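Local coordinates for protein molinate hydrolase (PDB 4UB9) that hydrolyses the thiocarbamate herbicide molinate and belongs to the zinc-binding amidohydrolase family, at residues Thr35-Ile44 / Ile79-Leu90. Residues are numbered along the deposited sequence; the frame is centred on the assembly and turned at random.
Sequences TIAIVGGTLI and IRQIDAQGKWIL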
loop_
_atom_site.group_PDB
_atom_site.type_symbol
_atom_site.label_atom_id
_atom_site.label_comp_id
_atom_site.label_asym_id
_atom_site.label_seq_id
_atom_site.Cartn_x
_atom_site.Cartn_y
_atom_site.Cartn_z
ATOM N N THR A 35 -21.308 49.654 21.776
ATOM C CA THR A 35 -22.099 50.691 21.142
ATOM C C THR A 35 -21.307 51.380 20.044
ATOM O O THR A 35 -20.149 51.705 20.191
ATOM C CB THR A 35 -22.560 51.693 22.174
ATOM O OG1 THR A 35 -23.372 51.003 23.122
ATOM C CG2 THR A 35 -23.393 52.816 21.540
ATOM N N ILE A 36 -21.948 51.561 18.907
ATOM C CA ILE A 36 -21.273 52.076 17.715
ATOM C C ILE A 36 -22.312 52.511 16.678
ATOM O O ILE A 36 -23.463 52.047 16.681
ATOM C CB ILE A 36 -20.302 51.028 17.103
ATOM C CG1 ILE A 36 -19.295 51.665 16.128
ATOM C CG2 ILE A 36 -21.065 49.929 16.364
ATOM C CD1 ILE A 36 -18.055 50.831 15.850
ATOM N N ALA A 37 -21.892 53.393 15.778
ATOM C CA ALA A 37 -22.738 53.801 14.659
ATOM C C ALA A 37 -21.961 53.753 13.393
ATOM O O ALA A 37 -20.816 54.193 13.313
ATOM C CB ALA A 37 -23.270 55.198 14.871
ATOM N N ILE A 38 -22.618 53.244 12.377
ATOM C CA ILE A 38 -22.016 53.072 11.036
ATOM C C ILE A 38 -22.774 54.078 10.192
ATOM O O ILE A 38 -23.979 53.926 9.993
ATOM C CB ILE A 38 -22.223 51.645 10.441
ATOM C CG1 ILE A 38 -22.191 50.533 11.520
ATOM C CG2 ILE A 38 -21.234 51.376 9.328
ATOM C CD1 ILE A 38 -20.903 50.417 12.286
ATOM N N VAL A 39 -22.095 55.107 9.724
ATOM C CA VAL A 39 -22.825 56.251 9.145
ATOM C C VAL A 39 -22.615 56.482 7.641
ATOM O O VAL A 39 -21.491 56.509 7.121
ATOM C CB VAL A 39 -22.605 57.585 9.924
ATOM C CG1 VAL A 39 -22.643 57.347 11.417
ATOM C CG2 VAL A 39 -21.303 58.270 9.522
ATOM N N GLY A 40 -23.743 56.649 6.962
ATOM C CA GLY A 40 -23.776 57.311 5.665
ATOM C C GLY A 40 -23.312 56.448 4.527
ATOM O O GLY A 40 -22.738 56.933 3.546
ATOM N N GLY A 41 -23.614 55.159 4.624
ATOM C CA GLY A 41 -23.270 54.221 3.542
ATOM C C GLY A 41 -24.488 53.631 2.862
ATOM O O GLY A 41 -25.611 53.791 3.327
ATOM N N THR A 42 -24.251 53.011 1.713
ATOM C CA THR A 42 -25.276 52.239 1.019
ATOM C C THR A 42 -25.536 50.909 1.769
ATOM O O THR A 42 -24.658 50.061 1.869
ATOM C CB THR A 42 -24.874 51.983 -0.439
ATOM O OG1 THR A 42 -24.613 53.240 -1.072
ATOM C CG2 THR A 42 -26.007 51.278 -1.196
ATOM N N LEU A 43 -26.754 50.762 2.283
ATOM C CA LEU A 43 -27.141 49.587 3.041
ATOM C C LEU A 43 -27.668 48.431 2.175
ATOM O O LEU A 43 -28.622 48.586 1.378
ATOM C CB LEU A 43 -28.188 49.927 4.077
ATOM C CG LEU A 43 -28.693 48.723 4.913
ATOM C CD1 LEU A 43 -27.624 48.223 5.857
ATOM C CD2 LEU A 43 -29.922 49.109 5.719
ATOM N N ILE A 44 -27.019 47.278 2.341
ATOM C CA ILE A 44 -27.475 45.993 1.765
ATOM C C ILE A 44 -27.763 45.146 2.963
ATOM O O ILE A 44 -26.839 44.619 3.590
ATOM C CB ILE A 44 -26.422 45.327 0.885
ATOM C CG1 ILE A 44 -26.099 46.217 -0.324
ATOM C CG2 ILE A 44 -26.922 43.970 0.422
ATOM C CD1 ILE A 44 -25.048 45.678 -1.281
ATOM N N ILE A 79 -19.982 59.130 20.835
ATOM C CA ILE A 79 -20.274 57.765 20.386
ATOM C C ILE A 79 -19.337 57.329 19.261
ATOM O O ILE A 79 -19.104 58.060 18.309
ATOM C CB ILE A 79 -21.741 57.621 19.914
ATOM C CG1 ILE A 79 -22.716 57.736 21.101
ATOM C CG2 ILE A 79 -21.948 56.301 19.183
ATOM C CD1 ILE A 79 -22.424 56.808 22.275
ATOM N N ARG A 80 -18.785 56.132 19.408
ATOM C CA ARG A 80 -17.852 55.568 18.428
ATOM C C ARG A 80 -18.537 55.461 17.081
ATOM O O ARG A 80 -19.680 55.015 16.996
ATOM C CB ARG A 80 -17.330 54.194 18.876
ATOM C CG ARG A 80 -15.965 54.236 19.544
ATOM C CD ARG A 80 -14.866 54.487 18.514
ATOM N NE ARG A 80 -14.655 53.334 17.626
ATOM C CZ ARG A 80 -13.938 52.256 17.933
ATOM N NH1 ARG A 80 -13.351 52.157 19.123
ATOM N NH2 ARG A 80 -13.811 51.265 17.053
ATOM N N GLN A 81 -17.842 55.848 16.022
ATOM C CA GLN A 81 -18.461 55.867 14.697
ATOM C C GLN A 81 -17.585 55.360 13.617
ATOM O O GLN A 81 -16.373 55.503 13.656
ATOM C CB GLN A 81 -18.796 57.291 14.270
ATOM C CG GLN A 81 -19.653 58.060 15.230
ATOM C CD GLN A 81 -20.081 59.403 14.655
ATOM O OE1 GLN A 81 -20.013 59.631 13.441
ATOM N NE2 GLN A 81 -20.537 60.293 15.537
ATOM N N ILE A 82 -18.217 54.882 12.573
ATOM C CA ILE A 82 -17.485 54.521 11.385
ATOM C C ILE A 82 -18.074 55.318 10.255
ATOM O O ILE A 82 -19.289 55.321 10.031
ATOM C CB ILE A 82 -17.552 53.007 11.095
ATOM C CG1 ILE A 82 -16.699 52.250 12.121
ATOM C CG2 ILE A 82 -17.064 52.681 9.690
ATOM C CD1 ILE A 82 -16.978 50.750 12.177
ATOM N N ASP A 83 -17.189 55.920 9.490
ATOM C CA ASP A 83 -17.603 56.682 8.358
ATOM C C ASP A 83 -17.753 55.782 7.134
ATOM O O ASP A 83 -16.773 55.414 6.490
ATOM C CB ASP A 83 -16.603 57.803 8.072
ATOM C CG ASP A 83 -16.996 58.643 6.860
ATOM O OD1 ASP A 83 -18.192 58.650 6.473
ATOM O OD2 ASP A 83 -16.103 59.309 6.302
ATOM N N ALA A 84 -18.990 55.548 6.750
ATOM C CA ALA A 84 -19.289 54.697 5.622
ATOM C C ALA A 84 -19.538 55.419 4.295
ATOM O O ALA A 84 -19.961 54.810 3.337
ATOM C CB ALA A 84 -20.445 53.774 5.968
ATOM N N GLN A 85 -19.272 56.713 4.239
ATOM C CA GLN A 85 -19.562 57.480 3.043
ATOM C C GLN A 85 -18.831 56.861 1.880
ATOM O O GLN A 85 -17.652 56.602 1.959
ATOM C CB GLN A 85 -19.056 58.910 3.216
ATOM C CG GLN A 85 -20.100 60.010 3.085
ATOM C CD GLN A 85 -19.665 61.153 2.174
ATOM O OE1 GLN A 85 -18.514 61.580 2.178
ATOM N NE2 GLN A 85 -20.596 61.653 1.387
ATOM N N GLY A 86 -19.543 56.654 0.784
ATOM C CA GLY A 86 -18.981 56.025 -0.392
ATOM C C GLY A 86 -18.768 54.534 -0.270
ATOM O O GLY A 86 -18.097 53.925 -1.064
ATOM N N LYS A 87 -19.377 53.950 0.735
ATOM C CA LYS A 87 -19.125 52.575 1.086
ATOM C C LYS A 87 -20.401 51.764 1.247
ATOM O O LYS A 87 -21.496 52.285 1.292
ATOM C CB LYS A 87 -18.267 52.499 2.339
ATOM C CG LYS A 87 -16.839 52.930 2.083
ATOM C CD LYS A 87 -15.985 52.928 3.331
ATOM C CE LYS A 87 -14.635 53.552 3.043
ATOM N NZ LYS A 87 -13.515 52.766 3.599
ATOM N N TRP A 88 -20.242 50.462 1.266
ATOM C CA TRP A 88 -21.356 49.556 1.386
ATOM C C TRP A 88 -21.375 48.874 2.744
ATOM O O TRP A 88 -20.380 48.433 3.249
ATOM C CB TRP A 88 -21.350 48.561 0.248
ATOM C CG TRP A 88 -21.771 49.170 -1.040
ATOM C CD1 TRP A 88 -22.988 49.037 -1.650
ATOM C CD2 TRP A 88 -20.984 50.002 -1.892
ATOM N NE1 TRP A 88 -23.006 49.743 -2.835
ATOM C CE2 TRP A 88 -21.784 50.334 -3.010
ATOM C CE3 TRP A 88 -19.679 50.488 -1.829
ATOM C CZ2 TRP A 88 -21.326 51.148 -4.044
ATOM C CZ3 TRP A 88 -19.217 51.295 -2.860
ATOM C CH2 TRP A 88 -20.047 51.619 -3.957
ATOM N N ILE A 89 -22.560 48.836 3.316
ATOM C CA ILE A 89 -22.798 48.248 4.615
ATOM C C ILE A 89 -23.601 46.944 4.471
ATOM O O ILE A 89 -24.751 46.958 4.016
ATOM C CB ILE A 89 -23.597 49.176 5.529
ATOM C CG1 ILE A 89 -22.858 50.501 5.704
ATOM C CG2 ILE A 89 -23.800 48.509 6.887
ATOM C CD1 ILE A 89 -23.691 51.592 6.363
ATOM N N LEU A 90 -22.985 45.841 4.892
ATOM C CA LEU A 90 -23.597 44.493 4.845
ATOM C C LEU A 90 -23.724 43.896 6.234
ATOM O O LEU A 90 -23.055 44.370 7.180
ATOM C CB LEU A 90 -22.793 43.557 3.985
ATOM C CG LEU A 90 -22.979 43.663 2.471
ATOM C CD1 LEU A 90 -22.434 44.990 1.919
ATOM C CD2 LEU A 90 -22.295 42.503 1.774
#
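Residues 35-44 and 79-90 run parallel in two short ladders, Ala37-Val39 beside Gln81-Asp83 and Thr42-Leu43 beside Trp88-Ile89, whose register slips by two residues where one chain turns a corner at Gly40 and the other makes a type II turn from Ala84 to Lys87. Seven backbone hydrogen bonds join them, the straightest being Ile89 N to Thr42 O (N-H...O 175°). At the corner, Asp83 OD1 receives Gln85 N in an Asx turn, from above its carboxylate plane, and Gly41, where a CB would collide with that of Ala84, lets the chains close up. In the angle between the ladders, Ile38 and Ile82 lie side by side with CD1 atoms 3.9 Å apart; Ile38 CG1, at chi1 -35°, leaves CG2 roughly anti to the backbone N, from where it meets Ile89 CD1 at 3.9 Å. On the other face of the second ladder, Thr42 CB sits over the five-membered ring of Trp88, 4.0 Å from its centroid, a CH-pi contact, while Ile44 CD1 reaches Trp88 CD1 at 4.0 Å. A serine in place of Trp88 would probably open a gap beside Thr42 CB and Ile44 CD1, both losing the ring they touch. Strand 55-60 flanks residues 36-39, strand 447-450 packs against Ile38 and Ile89, and helix 415-421 covers Ile44 and Leu90, a placing away from the zinc site and consistent with the small beta domain that accompanies the barrel in amidohydrolases.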